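Local structure of leucine--tRNA ligase (Agrobacterium radiobacter, 5AH5) at residues 649-655 / 698-703; 663-667 / 743-749. The protein binds zinc and probably catalyses the ATP-dependent attachment of L-leucine to tRNA(Leu), as a class I aminoacyl-tRNA synthetase. All blocks are in the same frame, centred on the assembly; numbering follows the deposited sequence.

Contact 1. Residues 649-655 / 698-703; sequences DCENEED and KASPTV
Asp655 lays its carboxylate over the turn at Ser700, joining the N-terminal ends of two helices, 653-674 and 701-715, in the helical anticodon-binding domain of this class I synthetase. With chi1 m (-69°), Asp655 OD1 accepts from Ser700 N at 3.0 Å (164°) and Asp655 OD2 from Ser700 OG at a very short 2.3 Å. Asp655 OD2 also takes Glu651 N at 2.9 Å, so one carboxylate ties together both loops that lead into the helices. Each helix has its own N-cap residue. Asn652, chi1 p and extended (-169/-171), caps with OD1, which receives Asp655 N at 2.9 Å and, weakly, Glu654 N at 2.6 Å; Ser700, at phi/psi -62/138, makes no capping bond, its hydroxyl being given to Asp655. CA atoms come closest at Asp655-Ala699 (5.6 Å) and Asp649-Val703 (6.0 Å), so the two short segments run roughly antiparallel. At one end Glu654 and Lys698 form a salt bridge on the surface, OE2 to NZ 3.1 Å. Val703, chi1 t, is buried, its CG2 lying 3.5 Å from Asp655 CG and 4.4 Å from Cys650 SG. Asp649 OD2 is bonded to Cys646 N, while Asp649 OD1 lies 3.3 Å from Thr702 CG2.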
loop_
_atom_site.group_PDB
_atom_site.type_symbol
_atom_site.label_atom_id
_atom_site.label_comp_id
_atom_site.label_asym_id
_atom_site.label_seq_id
_atom_site.Cartn_x
_atom_site.Cartn_y
_atom_site.Cartn_z
ATOM N N ASP B 649 11.152 -38.882 23.742
ATOM C CA ASP B 649 10.938 -38.164 25.005
ATOM C C ASP B 649 9.554 -38.493 25.662
ATOM O O ASP B 649 9.400 -38.345 26.866
ATOM C CB ASP B 649 11.039 -36.638 24.790
ATOM C CG ASP B 649 12.360 -36.171 24.057
ATOM O OD1 ASP B 649 13.458 -36.703 24.327
ATOM O OD2 ASP B 649 12.276 -35.209 23.239
ATOM N N CYS B 650 8.548 -38.833 24.862
ATOM C CA CYS B 650 7.198 -39.109 25.327
ATOM C C CYS B 650 7.049 -40.520 25.986
ATOM O O CYS B 650 7.000 -41.553 25.296
ATOM C CB CYS B 650 6.215 -39.011 24.153
ATOM S SG CYS B 650 6.125 -37.366 23.407
ATOM N N GLU B 651 6.942 -40.520 27.310
ATOM C CA GLU B 651 6.753 -41.727 28.097
ATOM C C GLU B 651 5.303 -42.136 28.329
ATOM O O GLU B 651 5.065 -43.154 28.969
ATOM C CB GLU B 651 7.510 -41.585 29.427
ATOM C CG GLU B 651 8.954 -42.063 29.275
ATOM C CD GLU B 651 9.971 -41.287 30.087
ATOM O OE1 GLU B 651 9.601 -40.585 31.051
ATOM O OE2 GLU B 651 11.169 -41.389 29.742
ATOM N N ASN B 652 4.338 -41.394 27.786
ATOM C CA ASN B 652 2.919 -41.730 27.970
ATOM C C ASN B 652 1.972 -40.937 27.052
ATOM O O ASN B 652 2.414 -40.170 26.161
ATOM C CB ASN B 652 2.535 -41.498 29.441
ATOM C CG ASN B 652 2.650 -40.058 29.835
ATOM O OD1 ASN B 652 2.041 -39.181 29.216
ATOM N ND2 ASN B 652 3.434 -39.795 30.859
ATOM N N GLU B 653 0.676 -41.086 27.334
ATOM C CA GLU B 653 -0.421 -40.457 26.587
ATOM C C GLU B 653 -0.498 -38.923 26.802
ATOM O O GLU B 653 -0.921 -38.176 25.879
ATOM C CB GLU B 653 -1.769 -41.096 26.966
ATOM C CG GLU B 653 -1.787 -42.637 27.010
ATOM C CD GLU B 653 -1.613 -43.251 28.414
ATOM O OE1 GLU B 653 -2.515 -43.040 29.253
ATOM O OE2 GLU B 653 -0.593 -43.957 28.671
ATOM N N GLU B 654 -0.131 -38.478 28.010
ATOM C CA GLU B 654 -0.155 -37.063 28.381
ATOM C C GLU B 654 0.959 -36.243 27.694
ATOM O O GLU B 654 0.712 -35.131 27.230
ATOM C CB GLU B 654 -0.061 -36.890 29.904
ATOM C CG GLU B 654 -1.378 -37.100 30.658
ATOM C CD GLU B 654 -1.296 -36.657 32.133
ATOM O OE1 GLU B 654 -0.819 -37.473 32.959
ATOM O OE2 GLU B 654 -1.707 -35.499 32.470
ATOM N N ASP B 655 2.173 -36.790 27.654
ATOM C CA ASP B 655 3.266 -36.241 26.837
ATOM C C ASP B 655 2.866 -36.110 25.400
ATOM O O ASP B 655 3.158 -35.115 24.760
ATOM C CB ASP B 655 4.487 -37.138 26.871
ATOM C CG ASP B 655 5.158 -37.142 28.194
ATOM O OD1 ASP B 655 4.989 -36.176 28.953
ATOM O OD2 ASP B 655 5.884 -38.105 28.482
ATOM N N LYS B 698 2.681 -32.857 35.364
ATOM C CA LYS B 698 2.429 -34.265 34.979
ATOM C C LYS B 698 3.291 -34.748 33.769
ATOM O O LYS B 698 3.461 -35.960 33.551
ATOM C CB LYS B 698 0.941 -34.509 34.707
ATOM C CG LYS B 698 0.092 -34.514 35.988
ATOM C CD LYS B 698 -1.401 -34.721 35.724
ATOM C CE LYS B 698 -2.085 -33.487 35.130
ATOM N NZ LYS B 698 -3.348 -33.778 34.396
ATOM N N ALA B 699 3.854 -33.817 32.993
ATOM C CA ALA B 699 4.644 -34.199 31.823
ATOM C C ALA B 699 6.040 -34.683 32.215
ATOM O O ALA B 699 6.597 -34.275 33.242
ATOM C CB ALA B 699 4.732 -33.037 30.835
ATOM N N SER B 700 6.626 -35.555 31.407
ATOM C CA SER B 700 8.025 -35.952 31.670
ATOM C C SER B 700 8.880 -34.662 31.538
ATOM O O SER B 700 8.602 -33.869 30.650
ATOM C CB SER B 700 8.506 -37.000 30.669
ATOM O OG SER B 700 7.433 -37.832 30.226
ATOM N N PRO B 701 9.853 -34.433 32.445
ATOM C CA PRO B 701 10.724 -33.262 32.422
ATOM C C PRO B 701 11.188 -32.840 31.001
ATOM O O PRO B 701 11.049 -31.676 30.612
ATOM C CB PRO B 701 11.925 -33.712 33.247
ATOM C CG PRO B 701 11.376 -34.715 34.201
ATOM C CD PRO B 701 10.114 -35.280 33.623
ATOM N N THR B 702 11.673 -33.805 30.229
ATOM C CA THR B 702 12.235 -33.532 28.922
ATOM C C THR B 702 11.158 -32.983 27.979
ATOM O O THR B 702 11.454 -32.086 27.189
ATOM C CB THR B 702 12.994 -34.770 28.361
ATOM O OG1 THR B 702 14.192 -34.997 29.132
ATOM C CG2 THR B 702 13.389 -34.589 26.897
ATOM N N VAL B 703 9.929 -33.481 28.085
ATOM C CA VAL B 703 8.829 -33.019 27.241
ATOM C C VAL B 703 8.461 -31.572 27.585
ATOM O O VAL B 703 8.034 -30.807 26.700
ATOM C CB VAL B 703 7.575 -33.893 27.398
ATOM C CG1 VAL B 703 6.375 -33.276 26.692
ATOM C CG2 VAL B 703 7.855 -35.296 26.866
#

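Contact 2. Residues 663-667 / 743-749; sequences QLAIG and TINERLV
Thr743 opens an irregular segment that passes across one face of helix 653-674 in the helical anticodon-binding domain, on the way from helix 720-729 to strand 753-760. Its backbone is extended (-119/148) and its CB points away from the helix, so it meets residues 663-667 through its carbonyl: Thr743 O is 3.9 Å from Ile666 CD1. Ile744 (-61/122, chi1 m, chi2 t) has the nearest CA to the helix, 5.4 Å from Gln663 CA. Its side chain lies along the helix surface, with Ile744 CG1 4.1 Å from Ile666 CG2 and Ile744 CD1 3.8 Å from Gly667 CA. That approach is close: an ideal CB on Gly667 would fall 3.1 Å from Ile744 CD1, so the absence of a side chain permits the fit. Asn745 supplies the one hydrogen bond between the segments, Asn745 N to Gln663 OE1 at 2.8 Å (151°). The buried Gln663 reaches it with chi1 and chi2 both m, while its NE2 bonds weakly to Ala659 O. Asn745 also begins a type I beta turn, closed by Leu748 N to Asn745 O at 2.9 Å; Glu746 and Arg747 occupy the corner, out of reach of residues 663-667, although Arg656 NH1, earlier on the helix, weakly bonds Arg747 O, and Arg747 N weakly meets Asn745 OD1 at 3.1 Å. The turn brings the chain back over Gln663. Leu748, buried and directed toward the helix, sets its CB 3.9 Å from Gln663 CG, and its side chain also touches Arg656 and Ala659. Val749, chi1 t, ends the segment with its CG2 3.9 Å from Gln663 CB.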
loop_
_atom_site.group_PDB
_atom_site.type_symbol
_atom_site.label_atom_id
_atom_site.label_comp_id
_atom_site.label_asym_id
_atom_site.label_seq_id
_atom_site.Cartn_x
_atom_site.Cartn_y
_atom_site.Cartn_z
ATOM N N GLN B 663 2.759 -29.274 18.038
ATOM C CA GLN B 663 2.973 -29.436 16.626
ATOM C C GLN B 663 1.927 -28.706 15.861
ATOM O O GLN B 663 2.250 -28.064 14.843
ATOM C CB GLN B 663 2.927 -30.905 16.168
ATOM C CG GLN B 663 3.888 -31.828 16.880
ATOM C CD GLN B 663 5.271 -31.319 16.856
ATOM O OE1 GLN B 663 5.765 -31.022 15.790
ATOM N NE2 GLN B 663 5.960 -31.314 18.016
ATOM N N LEU B 664 0.675 -28.827 16.293
ATOM C CA LEU B 664 -0.347 -27.980 15.724
ATOM C C LEU B 664 -0.020 -26.456 15.855
ATOM O O LEU B 664 -0.461 -25.700 15.043
ATOM C CB LEU B 664 -1.710 -28.209 16.353
ATOM C CG LEU B 664 -2.244 -29.653 16.312
ATOM C CD1 LEU B 664 -3.625 -29.648 16.941
ATOM C CD2 LEU B 664 -2.225 -30.239 14.888
ATOM N N ALA B 665 0.587 -26.057 16.962
ATOM C CA ALA B 665 0.852 -24.671 17.263
ATOM C C ALA B 665 1.964 -24.197 16.312
ATOM O O ALA B 665 1.832 -23.131 15.704
ATOM C CB ALA B 665 1.252 -24.495 18.699
ATOM N N ILE B 666 2.971 -25.033 16.098
ATOM C CA ILE B 666 4.026 -24.720 15.098
ATOM C C ILE B 666 3.399 -24.451 13.741
ATOM O O ILE B 666 3.658 -23.410 13.097
ATOM C CB ILE B 666 5.069 -25.846 14.972
ATOM C CG1 ILE B 666 5.863 -25.975 16.261
ATOM C CG2 ILE B 666 6.011 -25.618 13.798
ATOM C CD1 ILE B 666 6.743 -27.233 16.301
ATOM N N GLY B 667 2.524 -25.358 13.325
ATOM C CA GLY B 667 1.898 -25.265 12.001
ATOM C C GLY B 667 1.016 -24.034 11.862
ATOM O O GLY B 667 0.981 -23.384 10.801
ATOM N N THR B 743 10.050 -26.828 13.004
ATOM C CA THR B 743 9.322 -27.583 11.985
ATOM C C THR B 743 8.449 -28.673 12.628
ATOM O O THR B 743 8.814 -29.238 13.643
ATOM C CB THR B 743 10.312 -28.223 10.995
ATOM O OG1 THR B 743 11.177 -29.100 11.706
ATOM C CG2 THR B 743 11.185 -27.125 10.328
ATOM N N ILE B 744 7.316 -28.967 12.001
ATOM C CA ILE B 744 6.432 -30.008 12.480
ATOM C C ILE B 744 7.156 -31.376 12.482
ATOM O O ILE B 744 7.722 -31.777 11.485
ATOM C CB ILE B 744 5.165 -30.068 11.650
ATOM C CG1 ILE B 744 4.294 -28.855 11.955
ATOM C CG2 ILE B 744 4.368 -31.330 11.991
ATOM C CD1 ILE B 744 3.175 -28.644 10.952
ATOM N N ASN B 745 7.228 -32.016 13.647
ATOM C CA ASN B 745 7.647 -33.417 13.727
ATOM C C ASN B 745 6.410 -34.286 13.462
ATOM O O ASN B 745 5.523 -34.354 14.310
ATOM C CB ASN B 745 8.275 -33.705 15.076
ATOM C CG ASN B 745 8.838 -35.114 15.144
ATOM O OD1 ASN B 745 8.168 -36.107 14.790
ATOM N ND2 ASN B 745 10.057 -35.208 15.586
ATOM N N GLU B 746 6.322 -34.833 12.244
ATOM C CA GLU B 746 5.133 -35.575 11.757
ATOM C C GLU B 746 4.808 -36.873 12.550
ATOM O O GLU B 746 3.687 -37.323 12.511
ATOM C CB GLU B 746 5.255 -35.919 10.255
ATOM C CG GLU B 746 4.724 -34.842 9.301
ATOM C CD GLU B 746 3.191 -34.830 9.196
ATOM O OE1 GLU B 746 2.551 -35.913 9.286
ATOM O OE2 GLU B 746 2.612 -33.729 9.014
ATOM N N ARG B 747 5.783 -37.424 13.266
ATOM C CA ARG B 747 5.535 -38.497 14.258
ATOM C C ARG B 747 4.667 -38.021 15.445
ATOM O O ARG B 747 4.019 -38.856 16.075
ATOM C CB ARG B 747 6.834 -39.097 14.879
ATOM C CG ARG B 747 7.985 -39.510 13.964
ATOM C CD ARG B 747 8.271 -41.009 13.890
ATOM N NE ARG B 747 8.325 -41.689 15.185
ATOM C CZ ARG B 747 9.424 -42.065 15.852
ATOM N NH1 ARG B 747 10.664 -41.848 15.395
ATOM N NH2 ARG B 747 9.275 -42.664 17.032
ATOM N N LEU B 748 4.685 -36.722 15.788
ATOM C CA LEU B 748 3.980 -36.266 16.992
ATOM C C LEU B 748 2.676 -35.572 16.750
ATOM O O LEU B 748 1.991 -35.246 17.701
ATOM C CB LEU B 748 4.898 -35.440 17.839
ATOM C CG LEU B 748 6.095 -36.213 18.338
ATOM C CD1 LEU B 748 7.173 -35.257 18.777
ATOM C CD2 LEU B 748 5.680 -37.132 19.506
ATOM N N VAL B 749 2.285 -35.444 15.492
ATOM C CA VAL B 749 1.113 -34.687 15.082
ATOM C C VAL B 749 -0.229 -35.348 15.379
ATOM O O VAL B 749 -1.222 -34.627 15.637
ATOM C CB VAL B 749 1.178 -34.385 13.551
ATOM C CG1 VAL B 749 -0.138 -33.833 12.986
ATOM C CG2 VAL B 749 2.300 -33.408 13.301
#

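In the fold
Both contacts draw on helix 653-674: contact 1 involves its N-terminal end, contact 2 a site about three turns further along, and their centres lie 16 Å apart. They touch directly, Cys650 SG packing 3.9 Å from Leu748 CD2, with Ile645 beside both side chains. In sequence the segments alternate, so the pairings interlock rather than follow one another. Helix 701-715 begins in contact 1 and borders contact 2, where its Leu710 and Leu714 pack on Ile666. Neither contact belongs to the leucyl-sulfamoyl-adenosine pocket or the zinc site. Nearest atoms to the bound tRNA are about 5 Å away for contact 2 and about 11 Å for contact 1.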